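Local atomic coordinates of trehalose-6-phosphate phosphatase (Candida albicans, PDB entry 5DXF), a protein that belongs to glycosyltransferase family 20 in the GT-B clan, whose characteristic fold sets two Rossmann-like lobes face to face. Residues I301-F311 / T439-Y450; A464-M472 / L499-V507. One frame throughout, in Å; residues are numbered along the deposited sequence.

Interaction 1: residues I301-F311 / T439-Y450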
loop_
_atom_site.group_PDB
_atom_site.type_symbol
_atom_site.label_atom_id
_atom_site.label_comp_id
_atom_site.label_asym_id
_atom_site.label_seq_id
_atom_site.Cartn_x
_atom_site.Cartn_y
_atom_site.Cartn_z
ATOM N N ILE A 301 -6.293 -0.502 8.465
ATOM C CA ILE A 301 -7.301 -1.260 7.736
ATOM C C ILE A 301 -8.712 -1.065 8.275
ATOM O O ILE A 301 -8.904 -0.546 9.357
ATOM C CB ILE A 301 -6.957 -2.756 7.686
ATOM C CG1 ILE A 301 -6.630 -3.289 9.065
ATOM C CG2 ILE A 301 -5.765 -2.992 6.787
ATOM C CD1 ILE A 301 -6.119 -4.709 9.039
ATOM N N ASP A 302 -9.701 -1.493 7.505
ATOM C CA ASP A 302 -11.069 -1.502 7.976
ATOM C C ASP A 302 -11.244 -2.786 8.725
ATOM O O ASP A 302 -11.602 -3.801 8.164
ATOM C CB ASP A 302 -12.025 -1.492 6.806
ATOM C CG ASP A 302 -13.447 -1.396 7.233
ATOM O OD1 ASP A 302 -13.751 -1.819 8.360
ATOM O OD2 ASP A 302 -14.257 -0.884 6.449
ATOM N N THR A 303 -10.962 -2.728 10.013
ATOM C CA THR A 303 -10.900 -3.907 10.846
ATOM C C THR A 303 -12.216 -4.642 10.984
ATOM O O THR A 303 -12.250 -5.858 10.988
ATOM C CB THR A 303 -10.394 -3.540 12.237
ATOM O OG1 THR A 303 -9.239 -2.720 12.100
ATOM C CG2 THR A 303 -10.009 -4.767 12.982
ATOM N N GLU A 304 -13.298 -3.902 11.126
ATOM C CA GLU A 304 -14.604 -4.530 11.348
ATOM C C GLU A 304 -15.041 -5.361 10.143
ATOM O O GLU A 304 -15.545 -6.473 10.311
ATOM C CB GLU A 304 -15.684 -3.483 11.703
ATOM C CG GLU A 304 -16.314 -2.684 10.544
ATOM C CD GLU A 304 -17.631 -2.019 10.935
ATOM O OE1 GLU A 304 -18.424 -2.655 11.664
ATOM O OE2 GLU A 304 -17.875 -0.864 10.519
ATOM N N LYS A 305 -14.829 -4.843 8.936
ATOM C CA LYS A 305 -15.259 -5.545 7.735
ATOM C C LYS A 305 -14.390 -6.762 7.457
ATOM O O LYS A 305 -14.898 -7.811 7.079
ATOM C CB LYS A 305 -15.255 -4.613 6.518
ATOM C CG LYS A 305 -15.743 -5.299 5.251
ATOM C CD LYS A 305 -16.360 -4.318 4.268
ATOM C CE LYS A 305 -17.176 -5.061 3.229
ATOM N NZ LYS A 305 -18.143 -5.967 3.903
ATOM N N ILE A 306 -13.083 -6.620 7.642
ATOM C CA ILE A 306 -12.161 -7.732 7.438
ATOM C C ILE A 306 -12.418 -8.849 8.443
ATOM O O ILE A 306 -12.437 -10.022 8.081
ATOM C CB ILE A 306 -10.692 -7.268 7.540
ATOM C CG1 ILE A 306 -10.327 -6.439 6.310
ATOM C CG2 ILE A 306 -9.750 -8.456 7.676
ATOM C CD1 ILE A 306 -9.175 -5.500 6.533
ATOM N N GLU A 307 -12.632 -8.485 9.703
ATOM C CA GLU A 307 -12.962 -9.477 10.720
ATOM C C GLU A 307 -14.287 -10.167 10.386
ATOM O O GLU A 307 -14.383 -11.403 10.413
ATOM C CB GLU A 307 -13.022 -8.830 12.102
ATOM C CG GLU A 307 -13.157 -9.818 13.239
ATOM C CD GLU A 307 -12.762 -9.219 14.571
ATOM O OE1 GLU A 307 -13.055 -9.837 15.615
ATOM O OE2 GLU A 307 -12.147 -8.130 14.574
ATOM N N HIS A 308 -15.275 -9.389 9.974
ATOM C CA HIS A 308 -16.560 -9.962 9.651
ATOM C C HIS A 308 -16.505 -10.963 8.501
ATOM O O HIS A 308 -17.027 -12.070 8.607
ATOM C CB HIS A 308 -17.507 -8.826 9.271
ATOM C CG HIS A 308 -18.805 -9.289 8.697
ATOM N ND1 HIS A 308 -19.148 -9.084 7.380
ATOM C CD2 HIS A 308 -19.841 -9.952 9.257
ATOM C CE1 HIS A 308 -20.341 -9.600 7.155
ATOM N NE2 HIS A 308 -20.782 -10.133 8.277
ATOM N N ASP A 309 -15.835 -10.581 7.421
ATOM C CA ASP A 309 -15.675 -11.431 6.256
ATOM C C ASP A 309 -14.852 -12.650 6.582
ATOM O O ASP A 309 -15.124 -13.732 6.123
ATOM C CB ASP A 309 -15.064 -10.649 5.106
ATOM C CG ASP A 309 -15.928 -9.505 4.666
ATOM O OD1 ASP A 309 -16.915 -9.210 5.344
ATOM O OD2 ASP A 309 -15.626 -8.887 3.637
ATOM N N ALA A 310 -13.835 -12.462 7.391
ATOM C CA ALA A 310 -12.987 -13.562 7.770
ATOM C C ALA A 310 -13.779 -14.608 8.519
ATOM O O ALA A 310 -13.570 -15.794 8.353
ATOM C CB ALA A 310 -11.849 -13.062 8.635
ATOM N N PHE A 311 -14.680 -14.165 9.376
ATOM C CA PHE A 311 -15.321 -15.113 10.286
ATOM C C PHE A 311 -16.832 -15.298 10.102
ATOM O O PHE A 311 -17.455 -16.045 10.856
ATOM C CB PHE A 311 -15.025 -14.702 11.730
ATOM C CG PHE A 311 -13.557 -14.651 12.047
ATOM C CD1 PHE A 311 -12.814 -15.817 12.124
ATOM C CD2 PHE A 311 -12.920 -13.441 12.260
ATOM C CE1 PHE A 311 -11.462 -15.777 12.410
ATOM C CE2 PHE A 311 -11.567 -13.394 12.549
ATOM C CZ PHE A 311 -10.838 -14.565 12.624
ATOM N N THR A 439 -0.300 -3.969 4.363
ATOM C CA THR A 439 -1.682 -4.253 4.732
ATOM C C THR A 439 -1.883 -5.723 5.110
ATOM O O THR A 439 -2.623 -6.054 6.049
ATOM C CB THR A 439 -2.633 -3.885 3.570
ATOM O OG1 THR A 439 -2.536 -2.481 3.297
ATOM C CG2 THR A 439 -4.070 -4.236 3.906
ATOM N N THR A 440 -1.200 -6.594 4.373
ATOM C CA THR A 440 -1.325 -8.039 4.527
ATOM C C THR A 440 -1.006 -8.510 5.946
ATOM O O THR A 440 -1.655 -9.420 6.458
ATOM C CB THR A 440 -0.406 -8.775 3.527
ATOM O OG1 THR A 440 -0.744 -8.380 2.191
ATOM C CG2 THR A 440 -0.554 -10.285 3.656
ATOM N N SER A 441 -0.017 -7.887 6.579
ATOM C CA SER A 441 0.357 -8.248 7.944
ATOM C C SER A 441 -0.773 -7.956 8.926
ATOM O O SER A 441 -1.119 -8.798 9.758
ATOM C CB SER A 441 1.627 -7.506 8.366
ATOM O OG SER A 441 1.484 -6.108 8.193
ATOM N N LEU A 442 -1.343 -6.760 8.821
ATOM C CA LEU A 442 -2.459 -6.348 9.664
ATOM C C LEU A 442 -3.664 -7.272 9.476
ATOM O O LEU A 442 -4.230 -7.788 10.453
ATOM C CB LEU A 442 -2.844 -4.902 9.355
ATOM C CG LEU A 442 -1.716 -3.866 9.349
ATOM C CD1 LEU A 442 -2.222 -2.519 8.848
ATOM C CD2 LEU A 442 -1.105 -3.729 10.734
ATOM N N GLU A 443 -4.044 -7.480 8.217
ATOM C CA GLU A 443 -5.134 -8.398 7.885
ATOM C C GLU A 443 -4.895 -9.796 8.458
ATOM O O GLU A 443 -5.814 -10.426 8.986
ATOM C CB GLU A 443 -5.323 -8.477 6.370
ATOM C CG GLU A 443 -6.246 -7.406 5.813
ATOM C CD GLU A 443 -6.040 -7.160 4.332
ATOM O OE1 GLU A 443 -6.838 -6.402 3.739
ATOM O OE2 GLU A 443 -5.079 -7.716 3.762
ATOM N N PHE A 444 -3.655 -10.265 8.355
ATOM C CA PHE A 444 -3.262 -11.556 8.910
ATOM C C PHE A 444 -3.466 -11.594 10.420
ATOM O O PHE A 444 -4.002 -12.570 10.962
ATOM C CB PHE A 444 -1.802 -11.860 8.569
ATOM C CG PHE A 444 -1.220 -13.015 9.338
ATOM C CD1 PHE A 444 -1.436 -14.321 8.924
ATOM C CD2 PHE A 444 -0.447 -12.795 10.471
ATOM C CE1 PHE A 444 -0.898 -15.387 9.625
ATOM C CE2 PHE A 444 0.092 -13.854 11.180
ATOM C CZ PHE A 444 -0.132 -15.152 10.755
ATOM N N VAL A 445 -3.029 -10.534 11.098
ATOM C CA VAL A 445 -3.173 -10.453 12.547
ATOM C C VAL A 445 -4.648 -10.521 12.934
ATOM O O VAL A 445 -5.008 -11.209 13.893
ATOM C CB VAL A 445 -2.534 -9.167 13.121
ATOM C CG1 VAL A 445 -2.887 -9.003 14.586
ATOM C CG2 VAL A 445 -1.024 -9.201 12.951
ATOM N N ILE A 446 -5.503 -9.825 12.184
ATOM C CA ILE A 446 -6.943 -9.936 12.421
ATOM C C ILE A 446 -7.414 -11.380 12.238
ATOM O O ILE A 446 -8.161 -11.918 13.061
ATOM C CB ILE A 446 -7.770 -9.034 11.479
ATOM C CG1 ILE A 446 -7.523 -7.557 11.773
ATOM C CG2 ILE A 446 -9.253 -9.347 11.611
ATOM C CD1 ILE A 446 -8.378 -6.646 10.932
ATOM N N CYS A 447 -6.958 -12.002 11.156
ATOM C CA CYS A 447 -7.377 -13.354 10.805
ATOM C C CYS A 447 -6.866 -14.408 11.778
ATOM O O CYS A 447 -7.326 -15.549 11.753
ATOM C CB CYS A 447 -6.909 -13.703 9.389
ATOM S SG CYS A 447 -7.798 -12.851 8.067
ATOM N N GLN A 448 -5.914 -14.034 12.626
ATOM C CA GLN A 448 -5.325 -14.996 13.550
ATOM C C GLN A 448 -5.739 -14.803 15.002
ATOM O O GLN A 448 -5.144 -15.410 15.886
ATOM C CB GLN A 448 -3.798 -14.944 13.462
ATOM C CG GLN A 448 -3.247 -15.512 12.179
ATOM C CD GLN A 448 -3.646 -16.956 11.966
ATOM O OE1 GLN A 448 -3.783 -17.721 12.919
ATOM N NE2 GLN A 448 -3.835 -17.338 10.710
ATOM N N LYS A 449 -6.747 -13.977 15.262
ATOM C CA LYS A 449 -7.115 -13.676 16.645
ATOM C C LYS A 449 -7.557 -14.925 17.409
ATOM O O LYS A 449 -7.289 -15.049 18.603
ATOM C CB LYS A 449 -8.217 -12.605 16.705
ATOM C CG LYS A 449 -9.643 -13.138 16.686
ATOM C CD LYS A 449 -10.667 -12.017 16.546
ATOM C CE LYS A 449 -11.290 -11.620 17.885
ATOM N NZ LYS A 449 -12.467 -10.709 17.715
ATOM N N TYR A 450 -8.210 -15.858 16.728
ATOM C CA TYR A 450 -8.666 -17.068 17.396
ATOM C C TYR A 450 -7.628 -18.176 17.267
ATOM O O TYR A 450 -7.472 -19.004 18.164
ATOM C CB TYR A 450 -10.012 -17.523 16.826
ATOM C CG TYR A 450 -11.109 -16.488 16.943
ATOM C CD1 TYR A 450 -11.811 -16.064 15.824
ATOM C CD2 TYR A 450 -11.442 -15.933 18.172
ATOM C CE1 TYR A 450 -12.822 -15.120 15.925
ATOM C CE2 TYR A 450 -12.449 -14.988 18.284
ATOM C CZ TYR A 450 -13.134 -14.585 17.157
ATOM O OH TYR A 450 -14.135 -13.647 17.266
#
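I301 opens the contact with its CD1, which meets I446 CD1 tip to tip at 3.5 Å and lies over L442 CB. With CG1 between the backbone N and the carbonyl carbon (chi1 50°), CD1 is carried to these two partners, while CG2, beside the backbone N, rests 3.6 Å from T439 CG2. From here helix 303-311 runs across helix 439-447 at -53°, the axes 9.6 Å apart. T303 adds its CG2 to the I446 CD1 methyl. One turn on, I306 lies crosswise to E443, its CD1 3.6 Å from E443 CG; the E443 carboxylate is held by Y418. E307 takes part twice: CB packs on I446 CG2 at 3.8 Å, and the extended chain carries OE1 to K449 NZ in a salt bridge, modelled at a doubtful 2.3 Å. A310 CB faces C447 SG at 4.1 Å. F311 closes the segment in a T-shaped stack, the Y450 edge over its face with planes at 71° and centroids 4.8 Å apart, while I446 O lies at the F311 ring edge. The aliphatic joint thus gives way to a polar and aromatic end, where Y504 OH bonds both E307 OE2 and K449 NZ and so probably steadies the ion pair.

Interaction 2: residues A464-M472 / L499-V507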
loop_
_atom_site.group_PDB
_atom_site.type_symbol
_atom_site.label_atom_id
_atom_site.label_comp_id
_atom_site.label_asym_id
_atom_site.label_seq_id
_atom_site.Cartn_x
_atom_site.Cartn_y
_atom_site.Cartn_z
ATOM N N ALA A 464 6.480 -2.359 10.756
ATOM C CA ALA A 464 7.353 -2.543 11.910
ATOM C C ALA A 464 7.277 -1.336 12.852
ATOM O O ALA A 464 7.510 -1.466 14.055
ATOM C CB ALA A 464 8.791 -2.779 11.466
ATOM N N THR A 465 6.943 -0.169 12.302
ATOM C CA THR A 465 6.779 1.039 13.104
ATOM C C THR A 465 5.601 0.938 14.071
ATOM O O THR A 465 5.685 1.428 15.205
ATOM C CB THR A 465 6.603 2.285 12.209
ATOM O OG1 THR A 465 7.878 2.680 11.687
ATOM C CG2 THR A 465 5.998 3.447 12.987
ATOM N N VAL A 466 4.514 0.296 13.652
ATOM C CA VAL A 466 3.332 0.241 14.510
ATOM C C VAL A 466 3.264 -1.048 15.332
ATOM O O VAL A 466 2.905 -1.011 16.509
ATOM C CB VAL A 466 2.020 0.408 13.689
ATOM C CG1 VAL A 466 2.089 1.686 12.869
ATOM C CG2 VAL A 466 1.753 -0.793 12.785
ATOM N N LEU A 467 3.633 -2.176 14.727
ATOM C CA LEU A 467 3.594 -3.463 15.412
ATOM C C LEU A 467 4.959 -3.778 16.017
ATOM O O LEU A 467 5.638 -4.715 15.593
ATOM C CB LEU A 467 3.158 -4.578 14.451
ATOM C CG LEU A 467 1.837 -4.361 13.702
ATOM C CD1 LEU A 467 1.467 -5.599 12.902
ATOM C CD2 LEU A 467 0.710 -3.980 14.653
ATOM N N LYS A 468 5.350 -2.991 17.017
ATOM C CA LYS A 468 6.669 -3.102 17.633
ATOM C C LYS A 468 6.925 -4.460 18.283
ATOM O O LYS A 468 8.049 -4.960 18.267
ATOM C CB LYS A 468 6.862 -1.992 18.677
ATOM C CG LYS A 468 7.344 -0.667 18.102
ATOM C CD LYS A 468 7.811 0.277 19.203
ATOM C CE LYS A 468 6.643 0.978 19.879
ATOM N NZ LYS A 468 6.985 1.398 21.270
ATOM N N ASP A 469 5.881 -5.057 18.846
ATOM C CA ASP A 469 6.024 -6.300 19.602
ATOM C C ASP A 469 6.131 -7.542 18.717
ATOM O O ASP A 469 6.433 -8.631 19.204
ATOM C CB ASP A 469 4.851 -6.458 20.572
ATOM C CG ASP A 469 5.003 -5.602 21.813
ATOM O OD1 ASP A 469 6.053 -5.709 22.481
ATOM O OD2 ASP A 469 4.077 -4.821 22.118
ATOM N N ALA A 470 5.883 -7.379 17.421
ATOM C CA ALA A 470 5.963 -8.497 16.487
ATOM C C ALA A 470 7.392 -9.009 16.370
ATOM O O ALA A 470 8.346 -8.261 16.588
ATOM C CB ALA A 470 5.439 -8.087 15.117
ATOM N N ILE A 471 7.532 -10.287 16.031
ATOM C CA ILE A 471 8.841 -10.863 15.752
ATOM C C ILE A 471 9.447 -10.146 14.549
ATOM O O ILE A 471 8.761 -9.887 13.566
ATOM C CB ILE A 471 8.747 -12.379 15.486
ATOM C CG1 ILE A 471 8.007 -13.076 16.631
ATOM C CG2 ILE A 471 10.131 -12.980 15.314
ATOM C CD1 ILE A 471 7.844 -14.573 16.442
ATOM N N MET A 472 10.731 -9.839 14.619
ATOM C CA MET A 472 11.352 -9.011 13.608
ATOM C C MET A 472 12.531 -9.691 12.966
ATOM O O MET A 472 13.202 -10.502 13.587
ATOM C CB MET A 472 11.801 -7.705 14.228
ATOM C CG MET A 472 10.670 -6.908 14.820
ATOM S SD MET A 472 9.902 -5.882 13.580
ATOM C CE MET A 472 8.921 -4.813 14.607
ATOM N N LEU A 499 1.342 -12.936 22.194
ATOM C CA LEU A 499 1.838 -12.095 21.110
ATOM C C LEU A 499 0.702 -11.679 20.179
ATOM O O LEU A 499 0.591 -10.507 19.795
ATOM C CB LEU A 499 2.932 -12.824 20.329
ATOM C CG LEU A 499 3.760 -11.975 19.365
ATOM C CD1 LEU A 499 4.000 -10.596 19.953
ATOM C CD2 LEU A 499 5.080 -12.667 19.073
ATOM N N GLU A 500 -0.153 -12.637 19.837
ATOM C CA GLU A 500 -1.307 -12.343 18.999
ATOM C C GLU A 500 -2.254 -11.372 19.690
ATOM O O GLU A 500 -2.874 -10.556 19.025
ATOM C CB GLU A 500 -2.057 -13.618 18.621
ATOM C CG GLU A 500 -2.229 -13.810 17.119
ATOM C CD GLU A 500 -2.798 -12.595 16.415
ATOM O OE1 GLU A 500 -3.957 -12.219 16.692
ATOM O OE2 GLU A 500 -2.080 -12.018 15.575
ATOM N N SER A 501 -2.373 -11.462 21.013
ATOM C CA SER A 501 -3.196 -10.510 21.750
ATOM C C SER A 501 -2.646 -9.111 21.519
ATOM O O SER A 501 -3.336 -8.243 20.960
ATOM C CB SER A 501 -3.233 -10.829 23.245
ATOM O OG SER A 501 -4.094 -9.929 23.925
ATOM N N LYS A 502 -1.389 -8.925 21.926
ATOM C CA LYS A 502 -0.687 -7.650 21.791
ATOM C C LYS A 502 -0.845 -7.039 20.401
ATOM O O LYS A 502 -1.289 -5.890 20.258
ATOM C CB LYS A 502 0.802 -7.833 22.109
ATOM C CG LYS A 502 1.081 -8.389 23.498
ATOM C CD LYS A 502 2.562 -8.656 23.719
ATOM C CE LYS A 502 2.811 -9.170 25.130
ATOM N NZ LYS A 502 3.683 -8.266 25.933
ATOM N N LEU A 503 -0.498 -7.820 19.382
ATOM C CA LEU A 503 -0.579 -7.359 18.000
ATOM C C LEU A 503 -2.011 -7.061 17.569
ATOM O O LEU A 503 -2.250 -6.128 16.808
ATOM C CB LEU A 503 0.023 -8.393 17.050
ATOM C CG LEU A 503 1.495 -8.738 17.255
ATOM C CD1 LEU A 503 1.922 -9.808 16.266
ATOM C CD2 LEU A 503 2.350 -7.494 17.112
ATOM N N TYR A 504 -2.960 -7.853 18.055
ATOM C CA TYR A 504 -4.353 -7.698 17.657
ATOM C C TYR A 504 -4.916 -6.384 18.171
ATOM O O TYR A 504 -5.442 -5.592 17.390
ATOM C CB TYR A 504 -5.197 -8.871 18.149
ATOM C CG TYR A 504 -6.635 -8.845 17.693
ATOM C CD1 TYR A 504 -6.981 -9.177 16.389
ATOM C CD2 TYR A 504 -7.649 -8.502 18.571
ATOM C CE1 TYR A 504 -8.305 -9.158 15.973
ATOM C CE2 TYR A 504 -8.969 -8.480 18.169
ATOM C CZ TYR A 504 -9.293 -8.808 16.873
ATOM O OH TYR A 504 -10.612 -8.780 16.489
ATOM N N GLU A 505 -4.798 -6.131 19.472
ATOM C CA GLU A 505 -5.277 -4.850 19.990
ATOM C C GLU A 505 -4.443 -3.684 19.446
ATOM O O GLU A 505 -4.951 -2.570 19.315
ATOM C CB GLU A 505 -5.294 -4.836 21.525
ATOM C CG GLU A 505 -4.189 -5.614 22.202
ATOM C CD GLU A 505 -4.104 -5.298 23.675
ATOM O OE1 GLU A 505 -5.022 -5.689 24.430
ATOM O OE2 GLU A 505 -3.117 -4.644 24.077
ATOM N N LYS A 506 -3.180 -3.938 19.102
ATOM C CA LYS A 506 -2.363 -2.879 18.510
ATOM C C LYS A 506 -2.882 -2.487 17.125
ATOM O O LYS A 506 -2.865 -1.311 16.756
ATOM C CB LYS A 506 -0.894 -3.287 18.414
ATOM C CG LYS A 506 0.031 -2.113 18.111
ATOM C CD LYS A 506 -0.129 -1.010 19.156
ATOM C CE LYS A 506 0.685 0.229 18.808
ATOM N NZ LYS A 506 0.272 0.825 17.507
ATOM N N VAL A 507 -3.339 -3.478 16.365
ATOM C CA VAL A 507 -3.944 -3.253 15.056
ATOM C C VAL A 507 -5.309 -2.588 15.207
ATOM O O VAL A 507 -5.646 -1.664 14.464
ATOM C CB VAL A 507 -4.099 -4.576 14.269
ATOM C CG1 VAL A 507 -4.972 -4.376 13.039
ATOM C CG2 VAL A 507 -2.736 -5.110 13.864
#
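L467 and L503 bring the two backbones together, their CA atoms 6.3 Å apart, where a type I turn from L467 to A470, closed by A470 N to L467 O, lies along one flank of helix 499-507. L503 reaches into this turn. Its CG is anti to the carbonyl carbon (chi1 -61°), which sends CD2 in among several partners: the A470 CB methyl at 3.7 Å, L467 CB at 4.0 Å and, on the backbone, A470 N at 3.5 Å. L467 itself extends further down the helix, crossing V507 at a slant so that its CD2 meets V507 CG2 at 3.7 Å, with the CG methylene of K506 beside it.

The turn leads straight into strand 471-473, an outer strand of the parallel sheet it forms with strands 428-430 and 455-458, and the helix packs against that approach. The setting is one of the two alpha/beta lobes of a GT-B protein, in which helices cover the parallel strands.

At the strand's start I471 is crossed at nearly a right angle by L499, CG1 to CD2 3.8 Å, while L499 CD1 lies against the carbonyl oxygen of D469. I471 also touches helix 478-489 through T484 and A488.

K506 ends the contact at the other side of the turn. Its chain leaves with CG anti to the backbone N (chi1 -167°), then bends at chi2 and again at chi4, which brings the ammonium to V466 O in a weak hydrogen bond, NZ to O 3.4 Å. The carboxylate carbon of D469 comes near the K502 chain at CD; the opposite charges, D469 OD1 and K502 NZ, lie 4.9 Å apart without contact and may attract weakly, both residues being exposed.

The two contacts lie in series along the chain, interaction 1 closing before interaction 2 opens, with centres about 13 Å apart. Helix 439-447 is the middle layer: helix 303-311 covers one flank and helix 493-509 another. L442 of interaction 1 touches both L467 and V507 of interaction 2, and V445 packs on E500 and L503, so the two contacts share a continuous interior. In sequence, helix 439-447 falls between strands 428-430 and 455-458, and residues 464-472 lead into strand 471-473 of the same parallel sheet. Residues 301-311, following the strand 290-296 of the large mixed sheet, are thereby joined to the helices covering this smaller one.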